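Long-range contacts in VIN1 (Oscarella pearsei, PDB 6BFI), which probably binds actin filaments and may play a role in cell-cell adhesion, as a sponge homologue of vinculin: residues F275-Q279 with L357-E361; I299-R303 with A322-D326. One frame throughout, in Å; residues are numbered along the deposited sequence.

Contact 1 of 2, residues F275-Q279 with L357-E361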
ATOM      1  N   PHE A 275       7.792  17.691  -7.998  1.00 58.81           N
ATOM      2  CA  PHE A 275       7.302  18.445  -9.148  1.00 59.42           C
ATOM      3  C   PHE A 275       6.410  19.598  -8.704  1.00 59.59           C
ATOM      4  O   PHE A 275       6.589  20.744  -9.134  1.00 55.05           O
ATOM      5  CB  PHE A 275       6.535  17.517 -10.095  1.00 61.38           C
ATOM      6  CG  PHE A 275       7.360  16.978 -11.232  1.00 57.66           C
ATOM      7  CD1 PHE A 275       8.124  15.830 -11.074  1.00 57.49           C
ATOM      8  CD2 PHE A 275       7.356  17.608 -12.466  1.00 51.86           C
ATOM      9  CE1 PHE A 275       8.876  15.331 -12.125  1.00 55.78           C
ATOM     10  CE2 PHE A 275       8.108  17.113 -13.517  1.00 48.40           C
ATOM     11  CZ  PHE A 275       8.867  15.976 -13.347  1.00 51.59           C
ATOM     12  N   HIS A 276       5.446  19.309  -7.827  1.00 61.71           N
ATOM     13  CA  HIS A 276       4.475  20.324  -7.434  1.00 62.34           C
ATOM     14  C   HIS A 276       5.120  21.415  -6.587  1.00 63.50           C
ATOM     15  O   HIS A 276       4.777  22.596  -6.720  1.00 58.81           O
ATOM     16  CB  HIS A 276       3.317  19.666  -6.685  1.00 66.24           C
ATOM     17  CG  HIS A 276       2.655  18.562  -7.451  1.00 68.04           C
ATOM     18  ND1 HIS A 276       1.730  17.712  -6.884  1.00 72.04           N
ATOM     19  CD2 HIS A 276       2.783  18.171  -8.742  1.00 65.67           C
ATOM     20  CE1 HIS A 276       1.318  16.844  -7.791  1.00 70.46           C
ATOM     21  NE2 HIS A 276       1.942  17.101  -8.927  1.00 67.80           N
ATOM     22  N   GLN A 277       6.054  21.038  -5.712  1.00 68.15           N
ATOM     23  CA  GLN A 277       6.764  22.025  -4.905  1.00 65.91           C
ATOM     24  C   GLN A 277       7.622  22.932  -5.777  1.00 59.86           C
ATOM     25  O   GLN A 277       7.717  24.140  -5.524  1.00 65.92           O
ATOM     26  CB  GLN A 277       7.624  21.319  -3.857  1.00 67.54           C
ATOM     27  CG  GLN A 277       6.831  20.651  -2.751  1.00 69.70           C
ATOM     28  CD  GLN A 277       6.493  21.601  -1.619  1.00 78.77           C
ATOM     29  OE1 GLN A 277       7.377  22.243  -1.052  1.00 83.97           O
ATOM     30  NE2 GLN A 277       5.211  21.699  -1.289  1.00 82.33           N
ATOM     31  N   ALA A 278       8.256  22.366  -6.805  1.00 52.97           N
ATOM     32  CA  ALA A 278       9.048  23.185  -7.715  1.00 51.51           C
ATOM     33  C   ALA A 278       8.156  24.107  -8.539  1.00 65.71           C
ATOM     34  O   ALA A 278       8.521  25.260  -8.804  1.00 50.57           O
ATOM     35  CB  ALA A 278       9.894  22.292  -8.621  1.00 49.58           C
ATOM     36  N   GLN A 279       6.978  23.621  -8.941  1.00 62.20           N
ATOM     37  CA  GLN A 279       6.036  24.465  -9.669  1.00 61.45           C
ATOM     38  C   GLN A 279       5.544  25.619  -8.801  1.00 64.19           C
ATOM     39  O   GLN A 279       5.467  26.761  -9.266  1.00 59.20           O
ATOM     40  CB  GLN A 279       4.860  23.626 -10.170  1.00 59.57           C
ATOM     41  CG  GLN A 279       5.232  22.608 -11.245  1.00 59.32           C
ATOM     42  CD  GLN A 279       4.217  21.480 -11.366  1.00 59.16           C
ATOM     43  OE1 GLN A 279       3.151  21.517 -10.752  1.00 57.89           O
ATOM     44  NE2 GLN A 279       4.552  20.468 -12.157  1.00 60.29           N
ATOM     45  N   LEU A 357       7.257  23.203 -16.453  1.00 59.24           N
ATOM     46  CA  LEU A 357       7.394  22.036 -15.589  1.00 56.06           C
ATOM     47  C   LEU A 357       6.078  21.276 -15.492  1.00 54.01           C
ATOM     48  O   LEU A 357       6.066  20.037 -15.478  1.00 58.68           O
ATOM     49  CB  LEU A 357       7.885  22.466 -14.208  1.00 61.17           C
ATOM     50  CG  LEU A 357       8.569  21.397 -13.358  1.00 65.31           C
ATOM     51  CD1 LEU A 357       9.561  20.609 -14.198  1.00 66.62           C
ATOM     52  CD2 LEU A 357       9.268  22.044 -12.179  1.00 63.53           C
ATOM     53  N   GLN A 358       4.956  22.002 -15.439  1.00 50.45           N
ATOM     54  CA  GLN A 358       3.656  21.343 -15.520  1.00 55.55           C
ATOM     55  C   GLN A 358       3.490  20.598 -16.839  1.00 59.13           C
ATOM     56  O   GLN A 358       2.984  19.468 -16.864  1.00 63.11           O
ATOM     57  CB  GLN A 358       2.533  22.361 -15.344  1.00 59.88           C
ATOM     58  CG  GLN A 358       2.031  22.494 -13.925  1.00 72.20           C
ATOM     59  CD  GLN A 358       0.673  23.156 -13.857  1.00 84.01           C
ATOM     60  OE1 GLN A 358       0.288  23.906 -14.755  1.00 86.28           O
ATOM     61  NE2 GLN A 358      -0.069  22.876 -12.791  1.00 89.45           N
ATOM     62  N   GLU A 359       3.907  21.214 -17.950  1.00 57.62           N
ATOM     63  CA  GLU A 359       3.778  20.551 -19.245  1.00 58.66           C
ATOM     64  C   GLU A 359       4.680  19.324 -19.333  1.00 56.41           C
ATOM     65  O   GLU A 359       4.308  18.316 -19.948  1.00 61.42           O
ATOM     66  CB  GLU A 359       4.087  21.536 -20.372  1.00 64.02           C
ATOM     67  CG  GLU A 359       3.043  22.631 -20.520  1.00 74.20           C
ATOM     68  CD  GLU A 359       3.424  23.686 -21.548  1.00 78.57           C
ATOM     69  OE1 GLU A 359       4.435  23.502 -22.259  1.00 83.07           O
ATOM     70  OE2 GLU A 359       2.706  24.704 -21.642  1.00 78.55           O
ATOM     71  N   LEU A 360       5.866  19.388 -18.723  1.00 52.93           N
ATOM     72  CA  LEU A 360       6.731  18.213 -18.676  1.00 52.04           C
ATOM     73  C   LEU A 360       6.081  17.090 -17.878  1.00 56.78           C
ATOM     74  O   LEU A 360       6.113  15.923 -18.293  1.00 55.33           O
ATOM     75  CB  LEU A 360       8.091  18.577 -18.083  1.00 47.55           C
ATOM     76  CG  LEU A 360       9.058  17.412 -17.854  1.00 48.85           C
ATOM     77  CD1 LEU A 360       9.314  16.654 -19.151  1.00 49.24           C
ATOM     78  CD2 LEU A 360      10.363  17.903 -17.256  1.00 47.73           C
ATOM     79  N   GLU A 361       5.482  17.423 -16.730  1.00 59.67           N
ATOM     80  CA  GLU A 361       4.747  16.421 -15.963  1.00 60.25           C
ATOM     81  C   GLU A 361       3.637  15.792 -16.799  1.00 56.48           C
ATOM     82  O   GLU A 361       3.469  14.562 -16.808  1.00 54.52           O
ATOM     83  CB  GLU A 361       4.177  17.058 -14.696  1.00 64.68           C
ATOM     84  CG  GLU A 361       3.338  16.131 -13.837  1.00 70.24           C
ATOM     85  CD  GLU A 361       2.782  16.821 -12.603  1.00 73.78           C
ATOM     86  OE1 GLU A 361       3.087  18.016 -12.399  1.00 74.71           O
ATOM     87  OE2 GLU A 361       2.042  16.169 -11.837  1.00 80.46           O
TER

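Contact 2 of 2, residues I299-R303 with A322-D326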
ATOM      1  N   ILE A 299      13.863  17.485 -14.229  1.00 59.54           N
ATOM      2  CA  ILE A 299      14.378  17.276 -15.580  1.00 58.49           C
ATOM      3  C   ILE A 299      14.986  15.884 -15.705  1.00 67.39           C
ATOM      4  O   ILE A 299      14.789  15.192 -16.713  1.00 72.63           O
ATOM      5  CB  ILE A 299      15.393  18.377 -15.937  1.00 57.77           C
ATOM      6  CG1 ILE A 299      14.712  19.749 -15.938  1.00 55.56           C
ATOM      7  CG2 ILE A 299      16.038  18.098 -17.286  1.00 59.74           C
ATOM      8  CD1 ILE A 299      15.659  20.904 -16.208  1.00 54.23           C
ATOM      9  N   SER A 300      15.726  15.449 -14.678  1.00 67.88           N
ATOM     10  CA  SER A 300      16.299  14.105 -14.697  1.00 65.19           C
ATOM     11  C   SER A 300      15.212  13.041 -14.760  1.00 68.09           C
ATOM     12  O   SER A 300      15.368  12.027 -15.452  1.00 72.40           O
ATOM     13  CB  SER A 300      17.185  13.890 -13.471  1.00 64.21           C
ATOM     14  OG  SER A 300      18.462  14.476 -13.654  1.00 68.27           O
ATOM     15  N   GLU A 301      14.107  13.245 -14.039  1.00 63.43           N
ATOM     16  CA  GLU A 301      12.997  12.301 -14.127  1.00 61.75           C
ATOM     17  C   GLU A 301      12.384  12.308 -15.522  1.00 64.62           C
ATOM     18  O   GLU A 301      12.031  11.250 -16.063  1.00 73.56           O
ATOM     19  CB  GLU A 301      11.945  12.624 -13.064  1.00 61.88           C
ATOM     20  CG  GLU A 301      10.627  11.871 -13.214  1.00 66.63           C
ATOM     21  CD  GLU A 301      10.724  10.391 -12.860  1.00 67.84           C
ATOM     22  OE1 GLU A 301      11.828   9.911 -12.522  1.00 67.35           O
ATOM     23  OE2 GLU A 301       9.684   9.704 -12.915  1.00 67.40           O
ATOM     24  N   GLY A 302      12.264  13.491 -16.128  1.00 60.02           N
ATOM     25  CA  GLY A 302      11.744  13.567 -17.485  1.00 55.22           C
ATOM     26  C   GLY A 302      12.594  12.804 -18.481  1.00 57.52           C
ATOM     27  O   GLY A 302      12.071  12.083 -19.335  1.00 59.15           O
ATOM     28  N   ARG A 303      13.920  12.945 -18.385  1.00 58.33           N
ATOM     29  CA  ARG A 303      14.798  12.220 -19.299  1.00 58.68           C
ATOM     30  C   ARG A 303      14.807  10.726 -19.001  1.00 58.58           C
ATOM     31  O   ARG A 303      14.911   9.909 -19.927  1.00 58.83           O
ATOM     32  CB  ARG A 303      16.211  12.800 -19.233  1.00 62.83           C
ATOM     33  CG  ARG A 303      16.272  14.273 -19.610  1.00 65.94           C
ATOM     34  CD  ARG A 303      17.676  14.847 -19.513  1.00 73.81           C
ATOM     35  NE  ARG A 303      17.683  16.272 -19.833  1.00 78.40           N
ATOM     36  CZ  ARG A 303      18.755  17.057 -19.759  1.00 83.53           C
ATOM     37  NH1 ARG A 303      19.922  16.559 -19.374  1.00 87.98           N
ATOM     38  NH2 ARG A 303      18.658  18.342 -20.070  1.00 82.56           N
ATOM     39  N   ALA A 322      12.943  18.837 -21.783  1.00 64.15           N
ATOM     40  CA  ALA A 322      14.023  18.847 -20.803  1.00 65.78           C
ATOM     41  C   ALA A 322      15.076  19.893 -21.150  1.00 69.53           C
ATOM     42  O   ALA A 322      15.467  20.704 -20.302  1.00 72.62           O
ATOM     43  CB  ALA A 322      14.653  17.458 -20.704  1.00 68.21           C
ATOM     44  N   ASP A 323      15.547  19.891 -22.401  1.00 75.47           N
ATOM     45  CA  ASP A 323      16.573  20.852 -22.795  1.00 78.27           C
ATOM     46  C   ASP A 323      16.040  22.280 -22.810  1.00 74.63           C
ATOM     47  O   ASP A 323      16.790  23.222 -22.521  1.00 73.12           O
ATOM     48  CB  ASP A 323      17.148  20.481 -24.161  1.00 90.04           C
ATOM     49  CG  ASP A 323      18.197  19.389 -24.071  1.00 97.37           C
ATOM     50  OD1 ASP A 323      18.889  19.316 -23.031  1.00 97.43           O
ATOM     51  OD2 ASP A 323      18.332  18.608 -25.037  1.00100.30           O
ATOM     52  N   GLU A 324      14.761  22.462 -23.143  1.00 71.18           N
ATOM     53  CA  GLU A 324      14.159  23.788 -23.039  1.00 70.97           C
ATOM     54  C   GLU A 324      14.183  24.278 -21.598  1.00 69.01           C
ATOM     55  O   GLU A 324      14.543  25.432 -21.324  1.00 68.05           O
ATOM     56  CB  GLU A 324      12.728  23.762 -23.575  1.00 77.24           C
ATOM     57  CG  GLU A 324      12.029  25.113 -23.530  1.00 84.28           C
ATOM     58  CD  GLU A 324      10.611  25.059 -24.067  1.00 89.09           C
ATOM     59  OE1 GLU A 324       9.886  24.093 -23.749  1.00 87.07           O
ATOM     60  OE2 GLU A 324      10.225  25.982 -24.817  1.00 94.77           O
ATOM     61  N   LEU A 325      13.812  23.404 -20.656  1.00 66.25           N
ATOM     62  CA  LEU A 325      13.830  23.788 -19.248  1.00 66.43           C
ATOM     63  C   LEU A 325      15.246  24.088 -18.772  1.00 68.20           C
ATOM     64  O   LEU A 325      15.459  25.029 -17.998  1.00 69.47           O
ATOM     65  CB  LEU A 325      13.190  22.693 -18.397  1.00 65.82           C
ATOM     66  CG  LEU A 325      11.698  22.886 -18.125  1.00 66.45           C
ATOM     67  CD1 LEU A 325      11.048  21.578 -17.706  1.00 69.80           C
ATOM     68  CD2 LEU A 325      11.499  23.950 -17.054  1.00 66.65           C
ATOM     69  N   ASP A 326      16.229  23.305 -19.226  1.00 69.67           N
ATOM     70  CA  ASP A 326      17.616  23.597 -18.879  1.00 73.36           C
ATOM     71  C   ASP A 326      18.041  24.964 -19.403  1.00 69.84           C
ATOM     72  O   ASP A 326      18.736  25.717 -18.709  1.00 69.07           O
ATOM     73  CB  ASP A 326      18.538  22.505 -19.420  1.00 82.40           C
ATOM     74  CG  ASP A 326      18.991  21.540 -18.343  1.00 90.18           C
ATOM     75  OD1 ASP A 326      19.193  21.984 -17.192  1.00 93.19           O
ATOM     76  OD2 ASP A 326      19.148  20.338 -18.647  1.00 94.11           O
TER

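Contact 1 of 2, residues F275-Q279 with L357-E361
Helices 268-283 and 344-375 are the first and last of an antiparallel four-helix bundle of the kind from which vinculin-family proteins are built, and this contact closes the bundle by bringing its ends in sequence side by side. The short segments run at 160° with their axes 10.3 Å apart, and the backbones come nearest at Q279 and L357, whose CA atoms are 6.5 Å apart. Together they bury 360 Å².

The inward part is apolar. L357 fits between two residues one helical turn apart on the facing helix: its CD1 lies 3.8 Å from CE2 of F275, and its CD2 lies 3.6 Å from CB of A278. The F275 ring also meets L360 at its edge and packs 3.9 Å, through CD2, from CB of E361. Beyond F275 and A278, helix 289-306 adds C298, V295 and the aliphatic part of E301.

Polar groups line the flank of this core. The aliphatic part of Q279 still packs on L357, CG to CB at 4.0 Å, while its amide turns to E361. The side chain of E361 is fully extended (chi1 and chi2 both t), which carries its carboxylate across the gap between the helices, where each oxygen accepts a hydrogen bond from a different residue. R365, one turn further along, adds a salt bridge to the same carboxylate. Q279 NE2 donates to E361 OE1 at 2.9 Å, and H276 NE2 donates to E361 OE2 at 3.1 Å, approaching in a His-carboxylate hydrogen bond with an N-H...O angle of 157°.

Contact 2 of 2, residues I299-R303 with A322-D326
One guanidinium nitrogen faces two carboxylates here: NH2 of R303 lies 2.5 Å from OD2 of D326, a very short salt bridge, and 3.1 Å from OD1 of D323. The second oxygen stands well out of the guanidinium plane, so that pairing is electrostatic rather than a directed N-H bond. D323 and D326 are three residues apart on one helix, and although the CA-CB bond of D323 points away, its carboxylate swings back to join the network. R303 reaches them with an extended chain, and on the way its NE passes 3.4 Å from CB of A322.

Beside the charges the interface is apolar. I299 packs CG2 against A322 CB at 3.7 Å and CD1 against L325 CB at 3.8 Å. The backbones come nearest at I299 and A322, whose CA atoms are 5.5 Å apart; G302, on the same side of its helix as I299, has no side chain to add. L325 continues inward to L357 and L360 of helix 344-375.

The segment axes are 10.1 Å apart at a crossing angle of -162°, the nearly antiparallel arrangement of neighbouring helices in an up-and-down four-helix bundle.

Overall arrangement
The two contacts belong to one four-helix bundle and their centres are only 11 Å apart. Along the chain contact 2 is nested inside contact 1: helices 268-283 and 289-306 follow each other, as do 312-338 and 344-375, so contact 2 joins the second and third helices while contact 1 joins the first and fourth. They meet in a shared core, where L325 CD1 lies 3.8 Å from L360 CD2 and F275 CE1 lies 4.0 Å from E301 CG. All four helices thus touch at this level. The outer pair brings together segments nearly 80 positions apart and the inner pair segments about 20 apart, so that four successive helices pack as one compact bundle within this mostly helical protein.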